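Long-range contacts in NAD-dependent epimerase/dehydratase (Bacteroides thetaiotaomicron, PDB 3DHN), which is a putative NAD(P)-binding epimerase or reductase of the Rossmann-fold superfamily, whose substrate and reaction remain unestablished: residues 8-13 / 71-76; 32-37 / 51-56; 177-182 / 211-216. All blocks are in the same frame, centred on the assembly; numbering follows the deposited sequence.

Overall arrangement
All three contacts lie on one mixed sheet, contact 2 running from its edge into a loop. Contact 1 is the core: strands 6-10 and 70-73 run parallel in the middle of the sheet and meet through backbone bonds and aliphatic side chains. Contact 2 touches it, since strands 6-10 and 30-34 are neighbours, but lies at the outermost strand of that flank, where a buried valine face gives way to exposed lysines. Contact 3 sits across the chain's centre, about 28 Å from contact 2 between centres, and joins the antiparallel strands 176-178 and 213-218. There a salt-bridge network with bridging waters joins the backbone pairing, and the contact is partly exposed.

Contact 1 (8-13 / 71-76); sequences VLIGAS and VISAFN
The central strand pair of the Rossmann fold is met here at its C-terminal end, where strand 6-10 runs into the start of the glycine-rich loop before helix 14-25; in Rossmann folds this loop typically meets the dinucleotide, so it is probably part of the NAD(P) site. Strands 8-10 and 71-73 lie parallel, 15° apart, and three backbone bonds join them: Ile72 N to Val8 O, Ile10 N to Ile72 O, and Ala74 N to Ile10 O. The last is the shortest at 2.7 Å, and its donor lies nearly along the C=O axis. Beyond it a water sits 2.6 Å from both Gly11 O and Ala74 O, bridging the two loops. Gly11 has a positive phi (82°), which glycine favours, and runs close to the backbone of Ala74 and Phe75.

On one face, Ile10 CG1 stands anti to its carbonyl carbon (chi1 -64°), and the extended branch brings CD1 obliquely to Val71 CG1 at 4.1 Å. On the other, Leu9 CD2 reaches over Ile72 O (3.7 Å) toward Ile72 CG2. Helix 87-101 covers the first face, with Val99 on Val71 and Ile95 on Ser73, while strands 30-34 and 106-110 flank the pair through Val34 and Leu108.

Contact 2 (32-37 / 51-56); sequences TAVVRH and KKADVS
A single parallel bridge, Val34 with Lys51, carries the backbone pairing, with Lys51 N bonded to Ala33 O at 2.8 Å. Val35 N in turn gives its proton to Lys51 O at 3.0 Å, and both donors lie nearly along the C=O axis. Lys51 O also receives the CA-H of Val34, so this one oxygen is approached by Val34 and Val35, one after the other. Here the outermost strand, 48-51, joins strand 30-34 at the edge of the Rossmann sheet, and the 51-56 loop leads on to helix 58-65.

Past the bridge the backbone pairing stops, and the Val34 side chain carries the contact on to Ala53. Val34 CG1, anti to the backbone N (chi1 -168°), presses on Ala53 CB at 3.4 Å, tighter than usual for two carbons, and lies equally near Lys51 O. Val64 of helix 58-65 covers the same valine. Two lysines border this apolar spot. Lys51 runs straight from CB until chi4 turns its end (72°), crossing Thr32 obliquely; Lys51 NZ comes within 3.9 Å of Thr32 CG2, with CD beside it. Lys52 is kinked earlier, at chi3 (67°), and lays its methylenes along the backbone: Lys52 CG is 3.6 Å from Val35 O, and CE reaches Arg36 O.

Farther along, Asp54 opens an Asx turn. Its OD1 accepts Ser56 N on the anti lone pair and Ser56 OG, at 2.6 Å, from above the carboxylate plane, while Asp54 N is held by Glu60 OE1. The chemistry thus changes over a few residues, from backbone bonds and one snug valine to lysines, Lys52 touching with its methylenes and Lys51 with CD and its NZ end. Two donors on one oxygen should stabilise the carboxylate of Asp54 and favour its charged form.

Contact 3 (177-182 / 211-216); sequences LGKDDM and HQERFT
Arg214 leaves its backbone with CG anti to N (chi1 176°), then folds at chi2 (-91°) and chi3, which swings the guanidinium round to Asp180; the aspartate has CG anti to its own carbonyl carbon. Arg214 NE delivers its proton almost straight to the anti lone pair of Asp180 OD1, 2.7 Å away and in the guanidinium plane. Arg214 NH2 adds a weak, bent bond to the same oxygen. The carboxylate and guanidinium planes are 64° apart, and a single oxygen takes both donors. Asp180 O sits over a face of the guanidinium, and Arg214 NH1 is bound by the hydroxyls of Ser161 and Ser115.

Lys179 stays extended to CE and bends at chi4, crossing Glu213 at about a right angle. The salt bridge from Lys179 NZ to Glu213 OE1 is long, 3.6 Å, but water fills in. One water accepts from Lys179 NZ and donates to Asp180 OD1 and Arg214 O; a second accepts from NZ and donates to Glu213 OE1. Asp180 OD1 thus takes NE and a water, with the weak NH2 bond as a third, which would favour a charged aspartate.

Nearer the strands, Gly178 and Thr216 exchange two backbone bonds, Gly178 N to Thr216 O at 2.8 Å and Thr216 N to Gly178 O at 3.1 Å. Both donors stand well above the carbonyl planes. Thr216 CG2 packs on Lys179 O and Asp181 O; Thr216 OG1 bonds to Ser161 O. Leu177 CD2 meets the edge of the Phe215 ring.

The arrangement is an antiparallel hydrogen-bonded pair where strand 176-178 borders the Rossmann-like sheet, with a four-residue salt-bridge network tying strand 213-218 to the loop that follows strand 176-178.

Contact 1 (8-13 / 71-76)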
ATOM      1  N   VAL A   8       7.278   8.145   6.951  1.00 37.27           N
ATOM      2  CA  VAL A   8       7.913   8.242   5.649  1.00 35.45           C
ATOM      3  C   VAL A   8       6.976   7.558   4.657  1.00 35.72           C
ATOM      4  O   VAL A   8       6.470   6.466   4.926  1.00 34.65           O
ATOM      5  CB  VAL A   8       9.254   7.502   5.609  1.00 34.89           C
ATOM      6  CG1 VAL A   8       9.921   7.729   4.259  1.00 33.82           C
ATOM      7  CG2 VAL A   8      10.145   7.972   6.746  1.00 34.77           C
ATOM      8  N   LEU A   9       6.741   8.203   3.519  1.00 35.98           N
ATOM      9  CA  LEU A   9       5.873   7.647   2.489  1.00 34.33           C
ATOM     10  C   LEU A   9       6.740   7.400   1.261  1.00 34.09           C
ATOM     11  O   LEU A   9       7.175   8.346   0.598  1.00 34.09           O
ATOM     12  CB  LEU A   9       4.757   8.636   2.149  1.00 34.82           C
ATOM     13  CG  LEU A   9       3.357   8.136   1.764  1.00 37.47           C
ATOM     14  CD1 LEU A   9       2.628   9.280   1.073  1.00 36.30           C
ATOM     15  CD2 LEU A   9       3.415   6.924   0.854  1.00 31.68           C
ATOM     16  N   ILE A  10       7.012   6.135   0.969  1.00 32.56           N
ATOM     17  CA  ILE A  10       7.830   5.780  -0.186  1.00 32.42           C
ATOM     18  C   ILE A  10       6.962   5.601  -1.434  1.00 33.02           C
ATOM     19  O   ILE A  10       6.015   4.801  -1.447  1.00 32.90           O
ATOM     20  CB  ILE A  10       8.632   4.492   0.085  1.00 32.41           C
ATOM     21  CG1 ILE A  10       9.626   4.739   1.231  1.00 32.63           C
ATOM     22  CG2 ILE A  10       9.372   4.057  -1.174  1.00 32.14           C
ATOM     23  CD1 ILE A  10      10.405   3.515   1.659  1.00 34.77           C
ATOM     24  N   GLY A  11       7.287   6.360  -2.476  1.00 32.78           N
ATOM     25  CA  GLY A  11       6.526   6.295  -3.705  1.00 32.97           C
ATOM     26  C   GLY A  11       5.291   7.163  -3.578  1.00 33.01           C
ATOM     27  O   GLY A  11       4.183   6.756  -3.944  1.00 33.45           O
ATOM     28  N   ALA A  12       5.490   8.368  -3.049  1.00 32.91           N
ATOM     29  CA  ALA A  12       4.398   9.317  -2.848  1.00 33.11           C
ATOM     30  C   ALA A  12       3.957   9.982  -4.146  1.00 32.80           C
ATOM     31  O   ALA A  12       3.780  11.198  -4.196  1.00 35.56           O
ATOM     32  CB  ALA A  12       4.818  10.384  -1.831  1.00 32.38           C
ATOM     33  N   SER A  13       3.775   9.181  -5.190  1.00 32.74           N
ATOM     34  CA  SER A  13       3.351   9.692  -6.489  1.00 32.68           C
ATOM     35  C   SER A  13       2.273   8.787  -7.092  1.00 31.64           C
ATOM     36  O   SER A  13       1.983   7.721  -6.549  1.00 31.99           O
ATOM     37  CB  SER A  13       4.547   9.763  -7.430  1.00 31.75           C
ATOM     38  OG  SER A  13       5.108   8.479  -7.589  1.00 33.78           O
ATOM     39  N   VAL A  71       6.552   3.534   8.540  1.00 32.74           N
ATOM     40  CA  VAL A  71       6.801   3.721   7.117  1.00 30.89           C
ATOM     41  C   VAL A  71       5.692   3.079   6.291  1.00 30.79           C
ATOM     42  O   VAL A  71       5.270   1.957   6.566  1.00 28.77           O
ATOM     43  CB  VAL A  71       8.147   3.082   6.685  1.00 31.27           C
ATOM     44  CG1 VAL A  71       8.265   3.071   5.155  1.00 30.78           C
ATOM     45  CG2 VAL A  71       9.310   3.853   7.290  1.00 31.84           C
ATOM     46  N   ILE A  72       5.215   3.809   5.287  1.00 30.57           N
ATOM     47  CA  ILE A  72       4.193   3.314   4.380  1.00 29.64           C
ATOM     48  C   ILE A  72       4.836   3.325   3.000  1.00 30.45           C
ATOM     49  O   ILE A  72       5.437   4.326   2.600  1.00 30.37           O
ATOM     50  CB  ILE A  72       2.956   4.240   4.320  1.00 30.83           C
ATOM     51  CG1 ILE A  72       2.293   4.339   5.692  1.00 32.43           C
ATOM     52  CG2 ILE A  72       1.968   3.715   3.273  1.00 27.97           C
ATOM     53  CD1 ILE A  72       1.187   5.393   5.753  1.00 34.65           C
ATOM     54  N   SER A  73       4.728   2.215   2.275  1.00 31.09           N
ATOM     55  CA  SER A  73       5.294   2.149   0.938  1.00 30.73           C
ATOM     56  C   SER A  73       4.225   1.937  -0.130  1.00 29.89           C
ATOM     57  O   SER A  73       3.445   0.981  -0.058  1.00 30.35           O
ATOM     58  CB  SER A  73       6.329   1.028   0.840  1.00 30.78           C
ATOM     59  OG  SER A  73       6.793   0.903  -0.499  1.00 31.44           O
ATOM     60  N   ALA A  74       4.198   2.836  -1.112  1.00 30.11           N
ATOM     61  CA  ALA A  74       3.257   2.764  -2.229  1.00 30.20           C
ATOM     62  C   ALA A  74       4.020   2.525  -3.540  1.00 32.62           C
ATOM     63  O   ALA A  74       3.546   2.882  -4.624  1.00 30.42           O
ATOM     64  CB  ALA A  74       2.446   4.057  -2.320  1.00 29.43           C
ATOM     65  N   PHE A  75       5.200   1.919  -3.433  1.00 33.66           N
ATOM     66  CA  PHE A  75       6.038   1.629  -4.590  1.00 37.14           C
ATOM     67  C   PHE A  75       5.379   0.755  -5.657  1.00 40.35           C
ATOM     68  O   PHE A  75       4.762  -0.271  -5.356  1.00 39.68           O
ATOM     69  CB  PHE A  75       7.335   0.945  -4.149  1.00 37.19           C
ATOM     70  CG  PHE A  75       8.164   0.423  -5.292  1.00 38.22           C
ATOM     71  CD1 PHE A  75       8.960   1.280  -6.044  1.00 37.83           C
ATOM     72  CD2 PHE A  75       8.100  -0.921  -5.653  1.00 39.43           C
ATOM     73  CE1 PHE A  75       9.680   0.809  -7.148  1.00 42.42           C
ATOM     74  CE2 PHE A  75       8.815  -1.406  -6.752  1.00 40.59           C
ATOM     75  CZ  PHE A  75       9.606  -0.537  -7.503  1.00 40.62           C
ATOM     76  N   ASN A  76       5.549   1.170  -6.908  1.00 43.84           N
ATOM     77  CA  ASN A  76       5.034   0.461  -8.074  1.00 49.98           C
ATOM     78  C   ASN A  76       5.869   0.927  -9.270  1.00 52.02           C
ATOM     79  O   ASN A  76       6.250   2.093  -9.347  1.00 54.19           O
ATOM     80  CB  ASN A  76       3.558   0.800  -8.301  1.00 51.40           C
ATOM     81  CG  ASN A  76       3.007   0.179  -9.576  1.00 55.16           C
ATOM     82  OD1 ASN A  76       3.032  -1.038  -9.752  1.00 58.66           O
ATOM     83  ND2 ASN A  76       2.501   1.020 -10.471  1.00 59.92           N
TER
HETATM   84  O   HOH W   1       3.556   5.178  -5.892  1.00 43.52           O

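Contact 2 (32-37 / 51-56)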
ATOM      1  N   THR A  32       7.532  12.617   5.313  1.00 41.16           N
ATOM      2  CA  THR A  32       8.700  12.701   4.456  1.00 40.55           C
ATOM      3  C   THR A  32       8.328  11.873   3.228  1.00 40.30           C
ATOM      4  O   THR A  32       8.293  10.637   3.278  1.00 40.03           O
ATOM      5  CB  THR A  32       9.961  12.106   5.104  1.00 40.85           C
ATOM      6  OG1 THR A  32      10.311  12.875   6.261  1.00 44.81           O
ATOM      7  CG2 THR A  32      11.124  12.140   4.122  1.00 39.53           C
ATOM      8  N   ALA A  33       8.019  12.559   2.132  1.00 39.08           N
ATOM      9  CA  ALA A  33       7.638  11.893   0.896  1.00 37.75           C
ATOM     10  C   ALA A  33       8.862  11.623   0.043  1.00 37.97           C
ATOM     11  O   ALA A  33       9.670  12.518  -0.192  1.00 38.29           O
ATOM     12  CB  ALA A  33       6.640  12.752   0.124  1.00 38.22           C
ATOM     13  N   VAL A  34       8.995  10.385  -0.420  1.00 36.96           N
ATOM     14  CA  VAL A  34      10.125  10.004  -1.256  1.00 37.22           C
ATOM     15  C   VAL A  34       9.609   9.688  -2.653  1.00 37.72           C
ATOM     16  O   VAL A  34       8.776   8.793  -2.830  1.00 37.67           O
ATOM     17  CB  VAL A  34      10.847   8.766  -0.690  1.00 36.25           C
ATOM     18  CG1 VAL A  34      12.168   8.569  -1.406  1.00 38.18           C
ATOM     19  CG2 VAL A  34      11.068   8.931   0.807  1.00 35.44           C
ATOM     20  N   VAL A  35      10.108  10.423  -3.645  1.00 38.83           N
ATOM     21  CA  VAL A  35       9.669  10.241  -5.028  1.00 39.15           C
ATOM     22  C   VAL A  35      10.825  10.357  -6.015  1.00 40.21           C
ATOM     23  O   VAL A  35      11.903  10.823  -5.658  1.00 40.50           O
ATOM     24  CB  VAL A  35       8.624  11.306  -5.398  1.00 39.25           C
ATOM     25  CG1 VAL A  35       7.386  11.152  -4.527  1.00 36.51           C
ATOM     26  CG2 VAL A  35       9.230  12.709  -5.219  1.00 39.34           C
ATOM     27  N   ARG A  36      10.599   9.930  -7.253  1.00 40.72           N
ATOM     28  CA  ARG A  36      11.633  10.024  -8.281  1.00 43.19           C
ATOM     29  C   ARG A  36      11.691  11.418  -8.893  1.00 42.37           C
ATOM     30  O   ARG A  36      12.754  11.860  -9.321  1.00 43.65           O
ATOM     31  CB  ARG A  36      11.395   9.017  -9.412  1.00 43.71           C
ATOM     32  CG  ARG A  36      12.057   7.657  -9.211  1.00 50.73           C
ATOM     33  CD  ARG A  36      11.901   6.781 -10.455  1.00 59.93           C
ATOM     34  NE  ARG A  36      12.312   5.400 -10.211  1.00 65.69           N
ATOM     35  CZ  ARG A  36      12.284   4.436 -11.127  1.00 68.45           C
ATOM     36  NH1 ARG A  36      11.866   4.700 -12.356  1.00 70.25           N
ATOM     37  NH2 ARG A  36      12.665   3.205 -10.809  1.00 70.01           N
ATOM     38  N   HIS A  37      10.549  12.102  -8.934  1.00 41.59           N
ATOM     39  CA  HIS A  37      10.461  13.437  -9.524  1.00 41.27           C
ATOM     40  C   HIS A  37       9.811  14.439  -8.570  1.00 41.05           C
ATOM     41  O   HIS A  37       8.600  14.659  -8.613  1.00 39.14           O
ATOM     42  CB  HIS A  37       9.654  13.368 -10.822  1.00 41.18           C
ATOM     43  CG  HIS A  37      10.212  12.419 -11.834  1.00 40.68           C
ATOM     44  ND1 HIS A  37      11.301  12.724 -12.621  1.00 41.71           N
ATOM     45  CD2 HIS A  37       9.833  11.167 -12.186  1.00 41.15           C
ATOM     46  CE1 HIS A  37      11.565  11.703 -13.420  1.00 42.29           C
ATOM     47  NE2 HIS A  37      10.688  10.747 -13.175  1.00 42.31           N
ATOM     48  N   LYS A  51      11.979  14.109  -0.660  1.00 46.61           N
ATOM     49  CA  LYS A  51      13.320  13.583  -0.890  1.00 47.13           C
ATOM     50  C   LYS A  51      13.387  12.542  -1.995  1.00 47.23           C
ATOM     51  O   LYS A  51      12.396  11.871  -2.291  1.00 47.39           O
ATOM     52  CB  LYS A  51      13.871  12.952   0.396  1.00 46.97           C
ATOM     53  CG  LYS A  51      14.126  13.914   1.554  1.00 50.37           C
ATOM     54  CD  LYS A  51      14.780  13.174   2.726  1.00 54.37           C
ATOM     55  CE  LYS A  51      15.190  14.110   3.857  1.00 57.54           C
ATOM     56  NZ  LYS A  51      14.027  14.648   4.621  1.00 60.91           N
ATOM     57  N   LYS A  52      14.573  12.415  -2.590  1.00 48.31           N
ATOM     58  CA  LYS A  52      14.839  11.428  -3.632  1.00 49.42           C
ATOM     59  C   LYS A  52      15.640  10.297  -3.005  1.00 50.48           C
ATOM     60  O   LYS A  52      16.523  10.535  -2.178  1.00 50.76           O
ATOM     61  CB  LYS A  52      15.670  12.019  -4.782  1.00 49.80           C
ATOM     62  CG  LYS A  52      14.870  12.778  -5.821  1.00 49.64           C
ATOM     63  CD  LYS A  52      15.758  13.328  -6.939  1.00 53.10           C
ATOM     64  CE  LYS A  52      16.364  12.217  -7.791  1.00 55.65           C
ATOM     65  NZ  LYS A  52      17.122  12.746  -8.965  1.00 55.78           N
ATOM     66  N   ALA A  53      15.330   9.067  -3.392  1.00 50.62           N
ATOM     67  CA  ALA A  53      16.045   7.911  -2.876  1.00 51.76           C
ATOM     68  C   ALA A  53      16.036   6.800  -3.913  1.00 52.21           C
ATOM     69  O   ALA A  53      15.102   6.691  -4.704  1.00 53.46           O
ATOM     70  CB  ALA A  53      15.407   7.425  -1.578  1.00 51.52           C
ATOM     71  N   ASP A  54      17.082   5.985  -3.916  1.00 51.90           N
ATOM     72  CA  ASP A  54      17.155   4.871  -4.851  1.00 51.31           C
ATOM     73  C   ASP A  54      16.516   3.664  -4.168  1.00 50.73           C
ATOM     74  O   ASP A  54      17.195   2.876  -3.511  1.00 49.14           O
ATOM     75  CB  ASP A  54      18.606   4.557  -5.198  1.00 51.49           C
ATOM     76  CG  ASP A  54      18.724   3.641  -6.392  1.00 52.91           C
ATOM     77  OD1 ASP A  54      17.892   2.718  -6.518  1.00 52.91           O
ATOM     78  OD2 ASP A  54      19.652   3.838  -7.203  1.00 56.13           O
ATOM     79  N   VAL A  55      15.204   3.526  -4.328  1.00 50.44           N
ATOM     80  CA  VAL A  55      14.459   2.437  -3.711  1.00 50.01           C
ATOM     81  C   VAL A  55      15.088   1.051  -3.892  1.00 49.21           C
ATOM     82  O   VAL A  55      14.788   0.135  -3.128  1.00 48.79           O
ATOM     83  CB  VAL A  55      12.992   2.427  -4.219  1.00 50.43           C
ATOM     84  CG1 VAL A  55      12.728   1.195  -5.067  1.00 50.32           C
ATOM     85  CG2 VAL A  55      12.037   2.486  -3.044  1.00 52.30           C
ATOM     86  N   SER A  56      15.959   0.899  -4.887  1.00 48.51           N
ATOM     87  CA  SER A  56      16.609  -0.389  -5.129  1.00 47.39           C
ATOM     88  C   SER A  56      17.890  -0.540  -4.301  1.00 47.74           C
ATOM     89  O   SER A  56      18.517  -1.603  -4.288  1.00 47.78           O
ATOM     90  CB  SER A  56      16.938  -0.556  -6.619  1.00 48.32           C
ATOM     91  OG  SER A  56      18.069   0.210  -6.998  1.00 46.35           O
TER

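Contact 3 (177-182 / 211-216)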
ATOM      1  N   LEU A 177     -14.701  -3.598   5.366  1.00 27.05           N
ATOM      2  CA  LEU A 177     -13.316  -4.007   5.581  1.00 27.93           C
ATOM      3  C   LEU A 177     -13.338  -5.513   5.768  1.00 28.58           C
ATOM      4  O   LEU A 177     -14.125  -6.047   6.553  1.00 28.20           O
ATOM      5  CB  LEU A 177     -12.700  -3.327   6.816  1.00 26.34           C
ATOM      6  CG  LEU A 177     -12.432  -1.818   6.685  1.00 27.81           C
ATOM      7  CD1 LEU A 177     -11.890  -1.285   7.998  1.00 25.64           C
ATOM      8  CD2 LEU A 177     -11.450  -1.546   5.559  1.00 23.04           C
ATOM      9  N   GLY A 178     -12.481  -6.203   5.024  1.00 28.97           N
ATOM     10  CA  GLY A 178     -12.440  -7.647   5.119  1.00 27.90           C
ATOM     11  C   GLY A 178     -11.055  -8.145   5.455  1.00 29.06           C
ATOM     12  O   GLY A 178     -10.169  -7.359   5.797  1.00 27.24           O
ATOM     13  N   LYS A 179     -10.873  -9.459   5.347  1.00 28.73           N
ATOM     14  CA  LYS A 179      -9.593 -10.076   5.642  1.00 30.58           C
ATOM     15  C   LYS A 179      -8.959 -10.639   4.369  1.00 29.28           C
ATOM     16  O   LYS A 179      -8.239  -9.922   3.675  1.00 28.10           O
ATOM     17  CB  LYS A 179      -9.775 -11.184   6.690  1.00 31.24           C
ATOM     18  CG  LYS A 179      -8.477 -11.583   7.389  1.00 37.00           C
ATOM     19  CD  LYS A 179      -8.705 -12.715   8.386  1.00 43.38           C
ATOM     20  CE  LYS A 179      -7.570 -12.800   9.401  1.00 47.49           C
ATOM     21  NZ  LYS A 179      -6.225 -12.965   8.770  1.00 47.43           N
ATOM     22  N   ASP A 180      -9.245 -11.901   4.042  1.00 28.24           N
ATOM     23  CA  ASP A 180      -8.652 -12.518   2.855  1.00 30.43           C
ATOM     24  C   ASP A 180      -9.565 -12.753   1.652  1.00 30.92           C
ATOM     25  O   ASP A 180      -9.085 -13.103   0.571  1.00 30.04           O
ATOM     26  CB  ASP A 180      -7.980 -13.836   3.235  1.00 31.23           C
ATOM     27  CG  ASP A 180      -6.848 -13.651   4.223  1.00 33.40           C
ATOM     28  OD1 ASP A 180      -6.033 -12.717   4.026  1.00 33.12           O
ATOM     29  OD2 ASP A 180      -6.769 -14.440   5.194  1.00 35.32           O
ATOM     30  N   ASP A 181     -10.871 -12.576   1.825  1.00 31.69           N
ATOM     31  CA  ASP A 181     -11.805 -12.777   0.717  1.00 33.16           C
ATOM     32  C   ASP A 181     -12.094 -11.474   0.004  1.00 31.33           C
ATOM     33  O   ASP A 181     -12.292 -10.445   0.644  1.00 30.44           O
ATOM     34  CB  ASP A 181     -13.134 -13.356   1.207  1.00 35.07           C
ATOM     35  CG  ASP A 181     -13.017 -14.793   1.650  1.00 39.41           C
ATOM     36  OD1 ASP A 181     -12.078 -15.486   1.199  1.00 42.60           O
ATOM     37  OD2 ASP A 181     -13.878 -15.230   2.441  1.00 47.33           O
HETATM   38  N   MSE A 182     -12.134 -11.522  -1.320  1.00 32.40           N
HETATM   39  CA  MSE A 182     -12.423 -10.336  -2.114  1.00 33.79           C
HETATM   40  C   MSE A 182     -13.820  -9.799  -1.778  1.00 32.39           C
HETATM   41  O   MSE A 182     -14.778 -10.572  -1.651  1.00 32.42           O
HETATM   42  CB  MSE A 182     -12.326 -10.670  -3.609  1.00 35.81           C
HETATM   43  CG  MSE A 182     -12.654  -9.495  -4.536  1.00 42.81           C
HETATM   44 SE   MSE A 182     -12.176  -9.850  -6.395  1.00 55.43          SE
HETATM   45  CE  MSE A 182     -10.272  -9.608  -6.228  1.00 57.42           C
ATOM     46  N   HIS A 211      -2.071  -6.528  12.693  1.00 26.61           N
ATOM     47  CA  HIS A 211      -0.660  -6.799  12.963  1.00 26.07           C
ATOM     48  C   HIS A 211      -0.135  -8.018  12.219  1.00 24.77           C
ATOM     49  O   HIS A 211      -0.689  -9.112  12.331  1.00 22.98           O
ATOM     50  CB  HIS A 211      -0.449  -7.003  14.468  1.00 25.92           C
ATOM     51  CG  HIS A 211      -0.979  -5.880  15.299  1.00 27.56           C
ATOM     52  ND1 HIS A 211      -0.344  -4.660  15.393  1.00 30.67           N
ATOM     53  CD2 HIS A 211      -2.117  -5.769  16.026  1.00 32.15           C
ATOM     54  CE1 HIS A 211      -1.067  -3.845  16.140  1.00 30.11           C
ATOM     55  NE2 HIS A 211      -2.148  -4.494  16.537  1.00 33.42           N
ATOM     56  N   GLN A 212       0.950  -7.822  11.477  1.00 23.90           N
ATOM     57  CA  GLN A 212       1.581  -8.901  10.723  1.00 25.98           C
ATOM     58  C   GLN A 212       0.541  -9.685   9.933  1.00 25.88           C
ATOM     59  O   GLN A 212       0.434 -10.908  10.065  1.00 29.34           O
ATOM     60  CB  GLN A 212       2.334  -9.847  11.676  1.00 25.19           C
ATOM     61  CG  GLN A 212       3.286  -9.139  12.649  1.00 27.74           C
ATOM     62  CD  GLN A 212       4.114 -10.110  13.495  1.00 29.91           C
ATOM     63  OE1 GLN A 212       5.340 -10.148  13.397  1.00 32.35           O
ATOM     64  NE2 GLN A 212       3.442 -10.892  14.326  1.00 29.40           N
ATOM     65  N   GLU A 213      -0.231  -8.980   9.113  1.00 26.49           N
ATOM     66  CA  GLU A 213      -1.261  -9.632   8.313  1.00 25.81           C
ATOM     67  C   GLU A 213      -1.790  -8.756   7.179  1.00 24.62           C
ATOM     68  O   GLU A 213      -1.463  -7.569   7.066  1.00 22.97           O
ATOM     69  CB  GLU A 213      -2.429 -10.055   9.210  1.00 27.07           C
ATOM     70  CG  GLU A 213      -3.246  -8.904   9.784  1.00 31.42           C
ATOM     71  CD  GLU A 213      -4.105  -9.335  10.969  1.00 35.99           C
ATOM     72  OE1 GLU A 213      -4.772 -10.383  10.870  1.00 39.11           O
ATOM     73  OE2 GLU A 213      -4.113  -8.625  11.997  1.00 39.67           O
ATOM     74  N   ARG A 214      -2.622  -9.356   6.342  1.00 25.16           N
ATOM     75  CA  ARG A 214      -3.227  -8.648   5.224  1.00 24.03           C
ATOM     76  C   ARG A 214      -4.698  -8.396   5.521  1.00 24.52           C
ATOM     77  O   ARG A 214      -5.336  -9.182   6.236  1.00 23.10           O
ATOM     78  CB  ARG A 214      -3.104  -9.500   3.949  1.00 25.25           C
ATOM     79  CG  ARG A 214      -3.784  -8.926   2.691  1.00 27.49           C
ATOM     80  CD  ARG A 214      -5.232  -9.402   2.546  1.00 28.95           C
ATOM     81  NE  ARG A 214      -5.327 -10.830   2.250  1.00 25.90           N
ATOM     82  CZ  ARG A 214      -5.020 -11.394   1.084  1.00 30.55           C
ATOM     83  NH1 ARG A 214      -4.597 -10.655   0.066  1.00 25.86           N
ATOM     84  NH2 ARG A 214      -5.116 -12.713   0.941  1.00 23.73           N
ATOM     85  N   PHE A 215      -5.222  -7.279   5.014  1.00 22.06           N
ATOM     86  CA  PHE A 215      -6.647  -6.999   5.131  1.00 23.38           C
ATOM     87  C   PHE A 215      -7.071  -6.359   3.814  1.00 24.86           C
ATOM     88  O   PHE A 215      -6.214  -6.005   2.987  1.00 24.55           O
ATOM     89  CB  PHE A 215      -7.009  -6.150   6.377  1.00 22.89           C
ATOM     90  CG  PHE A 215      -6.658  -4.688   6.290  1.00 27.17           C
ATOM     91  CD1 PHE A 215      -5.338  -4.256   6.387  1.00 28.73           C
ATOM     92  CD2 PHE A 215      -7.670  -3.734   6.208  1.00 29.31           C
ATOM     93  CE1 PHE A 215      -5.036  -2.891   6.409  1.00 28.32           C
ATOM     94  CE2 PHE A 215      -7.377  -2.376   6.229  1.00 27.97           C
ATOM     95  CZ  PHE A 215      -6.055  -1.954   6.332  1.00 29.13           C
ATOM     96  N   THR A 216      -8.379  -6.243   3.588  1.00 24.82           N
ATOM     97  CA  THR A 216      -8.865  -5.711   2.330  1.00 26.32           C
ATOM     98  C   THR A 216     -10.075  -4.792   2.471  1.00 26.93           C
ATOM     99  O   THR A 216     -10.621  -4.616   3.563  1.00 26.74           O
ATOM    100  CB  THR A 216      -9.175  -6.883   1.353  1.00 26.86           C
ATOM    101  OG1 THR A 216      -9.456  -6.374   0.043  1.00 30.70           O
ATOM    102  CG2 THR A 216     -10.365  -7.698   1.861  1.00 29.47           C
TER
HETATM  103  O   HOH W   2      -4.948 -12.170   6.461  1.00 30.52           O
HETATM  104  O   HOH W   3      -4.136 -13.514  10.319  1.00 48.55           O